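Local coordinates for protein glycosyltransferase (Streptomyces halstedii, PDB 3WAD) that belongs to the GT-B glycosyltransferases, building two Rossmann-like domains in the manner of the erythromycin biosynthesis protein CIII family, at residues L87-Q90 against Y91-V95; R161-F164 against N165-T168. One frame throughout, in Å; residues are numbered along the deposited sequence.

Contact 1 (L87-Q90 against Y91-V95)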
ATOM      1  N   LEU B  87      22.228  30.346 -18.965  1.00 30.29           N
ATOM      2  CA  LEU B  87      21.510  29.297 -19.736  1.00 30.59           C
ATOM      3  C   LEU B  87      21.846  29.368 -21.235  1.00 30.54           C
ATOM      4  O   LEU B  87      20.983  29.508 -22.092  1.00 31.41           O
ATOM      5  CB  LEU B  87      19.989  29.375 -19.459  1.00 30.90           C
ATOM      6  CG  LEU B  87      19.613  28.959 -18.025  1.00 30.43           C
ATOM      7  CD1 LEU B  87      18.151  29.065 -17.783  1.00 26.30           C
ATOM      8  CD2 LEU B  87      20.159  27.518 -17.728  1.00 31.22           C
ATOM      9  N   THR B  88      23.107  29.227 -21.544  1.00 30.38           N
ATOM     10  CA  THR B  88      23.567  29.185 -22.931  1.00 30.03           C
ATOM     11  C   THR B  88      23.508  27.742 -23.450  1.00 29.66           C
ATOM     12  O   THR B  88      23.468  26.810 -22.646  1.00 27.14           O
ATOM     13  CB  THR B  88      25.041  29.556 -22.991  1.00 30.94           C
ATOM     14  OG1 THR B  88      25.757  28.589 -22.236  1.00 31.73           O
ATOM     15  CG2 THR B  88      25.303  30.954 -22.320  1.00 32.93           C
ATOM     16  N   TRP B  89      23.530  27.575 -24.784  1.00 28.97           N
ATOM     17  CA  TRP B  89      23.660  26.276 -25.426  1.00 28.09           C
ATOM     18  C   TRP B  89      24.858  25.491 -24.814  1.00 29.27           C
ATOM     19  O   TRP B  89      24.687  24.305 -24.447  1.00 26.85           O
ATOM     20  CB  TRP B  89      23.866  26.421 -26.932  1.00 28.40           C
ATOM     21  CG  TRP B  89      23.836  25.058 -27.643  1.00 26.84           C
ATOM     22  CD1 TRP B  89      22.714  24.384 -28.112  1.00 24.64           C
ATOM     23  CD2 TRP B  89      24.955  24.212 -27.908  1.00 28.02           C
ATOM     24  NE1 TRP B  89      23.086  23.176 -28.666  1.00 25.22           N
ATOM     25  CE2 TRP B  89      24.456  23.047 -28.561  1.00 25.85           C
ATOM     26  CE3 TRP B  89      26.353  24.325 -27.668  1.00 28.43           C
ATOM     27  CZ2 TRP B  89      25.295  22.006 -28.966  1.00 28.30           C
ATOM     28  CZ3 TRP B  89      27.179  23.285 -28.071  1.00 28.04           C
ATOM     29  CH2 TRP B  89      26.656  22.151 -28.724  1.00 30.39           C
ATOM     30  N   GLN B  90      26.040  26.132 -24.643  1.00 27.96           N
ATOM     31  CA  GLN B  90      27.192  25.408 -24.136  1.00 26.96           C
ATOM     32  C   GLN B  90      26.993  24.884 -22.692  1.00 27.60           C
ATOM     33  O   GLN B  90      27.403  23.752 -22.344  1.00 25.49           O
ATOM     34  CB  GLN B  90      28.456  26.269 -24.134  1.00 28.43           C
ATOM     35  CG  GLN B  90      29.754  25.424 -24.017  1.00 30.53           C
ATOM     36  CD  GLN B  90      29.859  24.299 -25.114  1.00 36.12           C
ATOM     37  OE1 GLN B  90      29.829  24.585 -26.331  1.00 38.19           O
ATOM     38  NE2 GLN B  90      29.931  23.014 -24.674  1.00 36.63           N
ATOM     39  N   TYR B  91      26.421  25.720 -21.850  1.00 26.55           N
ATOM     40  CA  TYR B  91      26.135  25.315 -20.470  1.00 27.39           C
ATOM     41  C   TYR B  91      25.177  24.130 -20.377  1.00 27.82           C
ATOM     42  O   TYR B  91      25.448  23.183 -19.663  1.00 27.64           O
ATOM     43  CB  TYR B  91      25.521  26.478 -19.700  1.00 27.03           C
ATOM     44  CG  TYR B  91      25.187  26.129 -18.228  1.00 26.76           C
ATOM     45  CD1 TYR B  91      26.184  26.044 -17.255  1.00 29.43           C
ATOM     46  CD2 TYR B  91      23.887  25.869 -17.851  1.00 27.25           C
ATOM     47  CE1 TYR B  91      25.878  25.743 -15.910  1.00 29.06           C
ATOM     48  CE2 TYR B  91      23.545  25.578 -16.517  1.00 26.06           C
ATOM     49  CZ  TYR B  91      24.548  25.514 -15.554  1.00 29.23           C
ATOM     50  OH  TYR B  91      24.212  25.203 -14.264  1.00 25.68           O
ATOM     51  N   ILE B  92      24.037  24.204 -21.072  1.00 28.17           N
ATOM     52  CA  ILE B  92      23.031  23.126 -21.015  1.00 28.30           C
ATOM     53  C   ILE B  92      23.572  21.808 -21.650  1.00 28.88           C
ATOM     54  O   ILE B  92      23.433  20.682 -21.093  1.00 29.01           O
ATOM     55  CB  ILE B  92      21.747  23.627 -21.649  1.00 28.48           C
ATOM     56  CG1 ILE B  92      21.217  24.740 -20.772  1.00 28.47           C
ATOM     57  CG2 ILE B  92      20.698  22.474 -21.780  1.00 26.19           C
ATOM     58  CD1 ILE B  92      19.967  25.366 -21.323  1.00 28.55           C
ATOM     59  N   HIS B  93      24.283  21.965 -22.761  1.00 28.75           N
ATOM     60  CA  HIS B  93      25.080  20.902 -23.329  1.00 29.13           C
ATOM     61  C   HIS B  93      25.950  20.185 -22.290  1.00 30.22           C
ATOM     62  O   HIS B  93      25.964  18.927 -22.203  1.00 28.72           O
ATOM     63  CB  HIS B  93      25.958  21.465 -24.442  1.00 28.66           C
ATOM     64  CG  HIS B  93      26.899  20.461 -25.004  1.00 27.84           C
ATOM     65  ND1 HIS B  93      28.045  20.086 -24.345  1.00 26.07           N
ATOM     66  CD2 HIS B  93      26.857  19.730 -26.146  1.00 27.22           C
ATOM     67  CE1 HIS B  93      28.677  19.166 -25.054  1.00 26.85           C
ATOM     68  NE2 HIS B  93      27.980  18.934 -26.153  1.00 28.38           N
ATOM     69  N   ASP B  94      26.705  20.968 -21.526  1.00 29.78           N
ATOM     70  CA  ASP B  94      27.604  20.361 -20.553  1.00 30.76           C
ATOM     71  C   ASP B  94      26.849  19.803 -19.348  1.00 28.81           C
ATOM     72  O   ASP B  94      27.290  18.830 -18.799  1.00 28.28           O
ATOM     73  CB  ASP B  94      28.730  21.280 -20.098  1.00 30.43           C
ATOM     74  CG  ASP B  94      29.633  21.758 -21.259  1.00 37.14           C
ATOM     75  OD1 ASP B  94      29.677  21.121 -22.356  1.00 35.69           O
ATOM     76  OD2 ASP B  94      30.326  22.804 -21.039  1.00 38.41           O
ATOM     77  N   VAL B  95      25.750  20.434 -18.945  1.00 26.97           N
ATOM     78  CA  VAL B  95      24.925  19.847 -17.925  1.00 26.67           C
ATOM     79  C   VAL B  95      24.494  18.420 -18.431  1.00 26.20           C
ATOM     80  O   VAL B  95      24.619  17.441 -17.701  1.00 24.64           O
ATOM     81  CB  VAL B  95      23.707  20.728 -17.541  1.00 24.27           C
ATOM     82  CG1 VAL B  95      22.823  19.981 -16.679  1.00 27.51           C
ATOM     83  CG2 VAL B  95      24.173  21.995 -16.703  1.00 24.88           C
TER
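One carboxylate oxygen takes two side-chain donors from the same face of its plane: Asp94 OD1 accepts from Gln90 NE2 at 3.0 Å on its syn side and from His93 ND1 at 2.8 Å on its anti side. The first bond is rather bent, at 138°, and both donors stand well out of the carboxylate plane. This cluster sits in the first turns of the helix 89-106 in the N-terminal domain of a GT-B fold, where Thr88 is the N-cap. A chi1 of 62° sets the Thr88 hydroxyl between its own N and carbonyl carbon, from where OG1 accepts the Tyr91 amide at 3.0 Å. Gln90 reaches Asp94 by folding back at chi2 (54°), its amide lying beside the imidazole. On the neighbouring flank Trp89 receives His93 over one face, and the two rings meet obliquely. Leu87, just before the helix, touches Tyr91 CD2 with its CD2 at 4.1 Å and Ile92 CD1 with the same atom at 4.2 Å. The Tyr91 hydroxyl is held by the carbonyl of Thr78. Over the indole face, His93 CB makes a CH-pi contact, 4.2 Å from the centroid of the Trp89 six-membered ring and almost on its normal.

Contact 2 (R161-F164 against N165-T168)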
ATOM      1  N   ARG B 161      15.663  21.133 -21.111  1.00 26.44           N
ATOM      2  CA  ARG B 161      15.648  20.437 -22.407  1.00 26.89           C
ATOM      3  C   ARG B 161      14.938  21.295 -23.496  1.00 26.07           C
ATOM      4  O   ARG B 161      15.345  21.309 -24.663  1.00 26.80           O
ATOM      5  CB  ARG B 161      14.951  19.080 -22.307  1.00 24.01           C
ATOM      6  CG  ARG B 161      14.903  18.394 -23.670  1.00 26.69           C
ATOM      7  CD  ARG B 161      16.299  18.045 -24.076  1.00 20.38           C
ATOM      8  NE  ARG B 161      16.340  17.054 -25.156  1.00 25.16           N
ATOM      9  CZ  ARG B 161      17.431  16.699 -25.826  1.00 21.23           C
ATOM     10  NH1 ARG B 161      18.631  17.168 -25.459  1.00 29.30           N
ATOM     11  NH2 ARG B 161      17.349  15.777 -26.820  1.00 23.96           N
ATOM     12  N   ASP B 162      13.883  21.963 -23.085  1.00 27.30           N
ATOM     13  CA  ASP B 162      13.163  22.873 -24.001  1.00 29.51           C
ATOM     14  C   ASP B 162      14.069  23.979 -24.500  1.00 30.69           C
ATOM     15  O   ASP B 162      14.127  24.200 -25.735  1.00 32.58           O
ATOM     16  CB  ASP B 162      11.930  23.426 -23.355  1.00 26.00           C
ATOM     17  CG  ASP B 162      10.849  22.410 -23.270  1.00 30.68           C
ATOM     18  OD1 ASP B 162      10.925  21.313 -23.938  1.00 27.74           O
ATOM     19  OD2 ASP B 162       9.931  22.678 -22.488  1.00 33.79           O
ATOM     20  N   HIS B 163      14.787  24.621 -23.577  1.00 30.10           N
ATOM     21  CA  HIS B 163      15.739  25.666 -23.926  1.00 31.79           C
ATOM     22  C   HIS B 163      16.745  25.086 -24.894  1.00 31.06           C
ATOM     23  O   HIS B 163      16.997  25.700 -25.931  1.00 30.49           O
ATOM     24  CB  HIS B 163      16.550  26.181 -22.732  1.00 30.57           C
ATOM     25  CG  HIS B 163      15.852  27.178 -21.866  1.00 35.24           C
ATOM     26  ND1 HIS B 163      15.625  28.484 -22.250  1.00 39.71           N
ATOM     27  CD2 HIS B 163      15.401  27.085 -20.589  1.00 38.86           C
ATOM     28  CE1 HIS B 163      14.997  29.127 -21.283  1.00 41.13           C
ATOM     29  NE2 HIS B 163      14.861  28.304 -20.258  1.00 42.38           N
ATOM     30  N   PHE B 164      17.350  23.950 -24.531  1.00 29.88           N
ATOM     31  CA  PHE B 164      18.343  23.317 -25.371  1.00 29.18           C
ATOM     32  C   PHE B 164      17.846  23.006 -26.772  1.00 30.26           C
ATOM     33  O   PHE B 164      18.603  23.168 -27.766  1.00 27.02           O
ATOM     34  CB  PHE B 164      18.858  22.013 -24.762  1.00 30.33           C
ATOM     35  CG  PHE B 164      20.017  21.429 -25.482  1.00 25.71           C
ATOM     36  CD1 PHE B 164      21.274  21.989 -25.344  1.00 29.49           C
ATOM     37  CD2 PHE B 164      19.876  20.308 -26.267  1.00 27.97           C
ATOM     38  CE1 PHE B 164      22.397  21.432 -25.933  1.00 26.71           C
ATOM     39  CE2 PHE B 164      20.992  19.735 -26.910  1.00 30.40           C
ATOM     40  CZ  PHE B 164      22.247  20.298 -26.744  1.00 30.23           C
ATOM     41  N   ASN B 165      16.590  22.538 -26.862  1.00 30.31           N
ATOM     42  CA  ASN B 165      16.108  22.136 -28.190  1.00 31.19           C
ATOM     43  C   ASN B 165      15.790  23.393 -29.040  1.00 32.62           C
ATOM     44  O   ASN B 165      16.010  23.357 -30.229  1.00 31.84           O
ATOM     45  CB  ASN B 165      14.862  21.224 -28.152  1.00 29.92           C
ATOM     46  CG  ASN B 165      15.125  19.842 -27.573  1.00 29.24           C
ATOM     47  OD1 ASN B 165      16.223  19.313 -27.626  1.00 27.91           O
ATOM     48  ND2 ASN B 165      14.081  19.258 -26.990  1.00 21.62           N
ATOM     49  N   ARG B 166      15.209  24.435 -28.428  1.00 34.00           N
ATOM     50  CA  ARG B 166      15.069  25.763 -29.076  1.00 36.17           C
ATOM     51  C   ARG B 166      16.464  26.251 -29.554  1.00 36.44           C
ATOM     52  O   ARG B 166      16.679  26.484 -30.749  1.00 38.01           O
ATOM     53  CB  ARG B 166      14.405  26.784 -28.138  1.00 35.66           C
ATOM     54  CG  ARG B 166      14.452  28.236 -28.747  1.00 43.03           C
ATOM     55  CD  ARG B 166      13.788  29.360 -27.908  1.00 48.21           C
ATOM     56  NE  ARG B 166      14.667  29.822 -26.826  1.00 51.46           N
ATOM     57  CZ  ARG B 166      14.625  29.373 -25.568  1.00 52.56           C
ATOM     58  NH1 ARG B 166      13.732  28.452 -25.188  1.00 55.02           N
ATOM     59  NH2 ARG B 166      15.476  29.849 -24.677  1.00 51.46           N
ATOM     60  N   LEU B 167      17.438  26.351 -28.658  1.00 36.57           N
ATOM     61  CA  LEU B 167      18.795  26.789 -29.105  1.00 36.24           C
ATOM     62  C   LEU B 167      19.401  25.962 -30.256  1.00 37.14           C
ATOM     63  O   LEU B 167      19.959  26.516 -31.213  1.00 37.37           O
ATOM     64  CB  LEU B 167      19.753  26.937 -27.953  1.00 35.17           C
ATOM     65  CG  LEU B 167      19.240  27.741 -26.750  1.00 34.74           C
ATOM     66  CD1 LEU B 167      20.318  27.786 -25.681  1.00 33.94           C
ATOM     67  CD2 LEU B 167      18.813  29.152 -27.107  1.00 38.92           C
ATOM     68  N   THR B 168      19.239  24.638 -30.176  1.00 37.10           N
ATOM     69  CA  THR B 168      19.837  23.706 -31.090  1.00 37.02           C
ATOM     70  C   THR B 168      19.288  23.956 -32.492  1.00 38.22           C
ATOM     71  O   THR B 168      20.032  23.953 -33.447  1.00 36.71           O
ATOM     72  CB  THR B 168      19.528  22.280 -30.653  1.00 36.62           C
ATOM     73  OG1 THR B 168      20.130  22.068 -29.356  1.00 35.05           O
ATOM     74  CG2 THR B 168      20.117  21.279 -31.597  1.00 36.52           C
TER
HETATM   75  O   HOH W   1      11.895  20.799 -26.428  1.00 46.85           O
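His163 and Arg166, three residues apart on one helix, lie side by side, and the guanidinium offers an N-H to the imidazole edge: Arg166 NH2 donates to His163 ND1 over 2.8 Å in a nearly straight bond. The bond lies close to both planes, although the planes themselves stand 73° apart. Arg166 runs out extended through chi2, then bends at chi3 (80°) and turns again about the CD-NE bond, which brings the guanidinium beside the ring. With ND1 accepting, the ring is probably neutral and carries its proton on NE2.

One turn along another flank, Arg161 and Asn165 meet differently. Asn165 OD1 sits 3.3 Å above the centre of the Arg161 guanidinium plane, a position over the face in which it takes no hydrogen bond from NE. Arg161 NH2 instead forms salt bridges with Glu197 and Asp178, and Glu197 also accepts from Asn165 ND2. A water joins Asn165 ND2 to Asp162 OD1, 2.7 Å from each.

These pairs ride on the last turns of the helix 156-168, in the N-terminal domain of the GT-B fold, linked by regular i to i+4 backbone bonds. At its end Thr168 turns back on the chain: chi1 of -63° puts OG1 beside its own N. Thr168 N donates to Phe164 O and OG1 also approaches it, but the 2.5 Å modelled between Thr168 OG1 and Phe164 O is too short to be taken at face value. The same OG1 hangs 3.4 Å above the Phe164 ring plane, toward the rim, with Phe164 CE2 3.5 Å away.

How the contacts relate
Contacts 1 and 2 show local bonding at two helix ends that pack against each other: 87-95 starts the helix 89-106 and 161-168 finishes the helix 156-168, their centres about 10 Å apart. Each is partly buried. Where they meet, the chemistry is shared and largely aromatic: Trp89 stacks on Phe164, Ile92 CG2 packs on Phe164 CB at 3.5 Å, and Trp89 NE1 probably donates to Thr168 OG1, 3.2 Å away. The polar sides diverge. Contact 1 gathers Gln90 and His93 on an acidic acceptor, whereas contact 2 pairs an exposed arginine with a histidine. Arg161 stands apart as a buried charge, matched by Glu197 and Asp178.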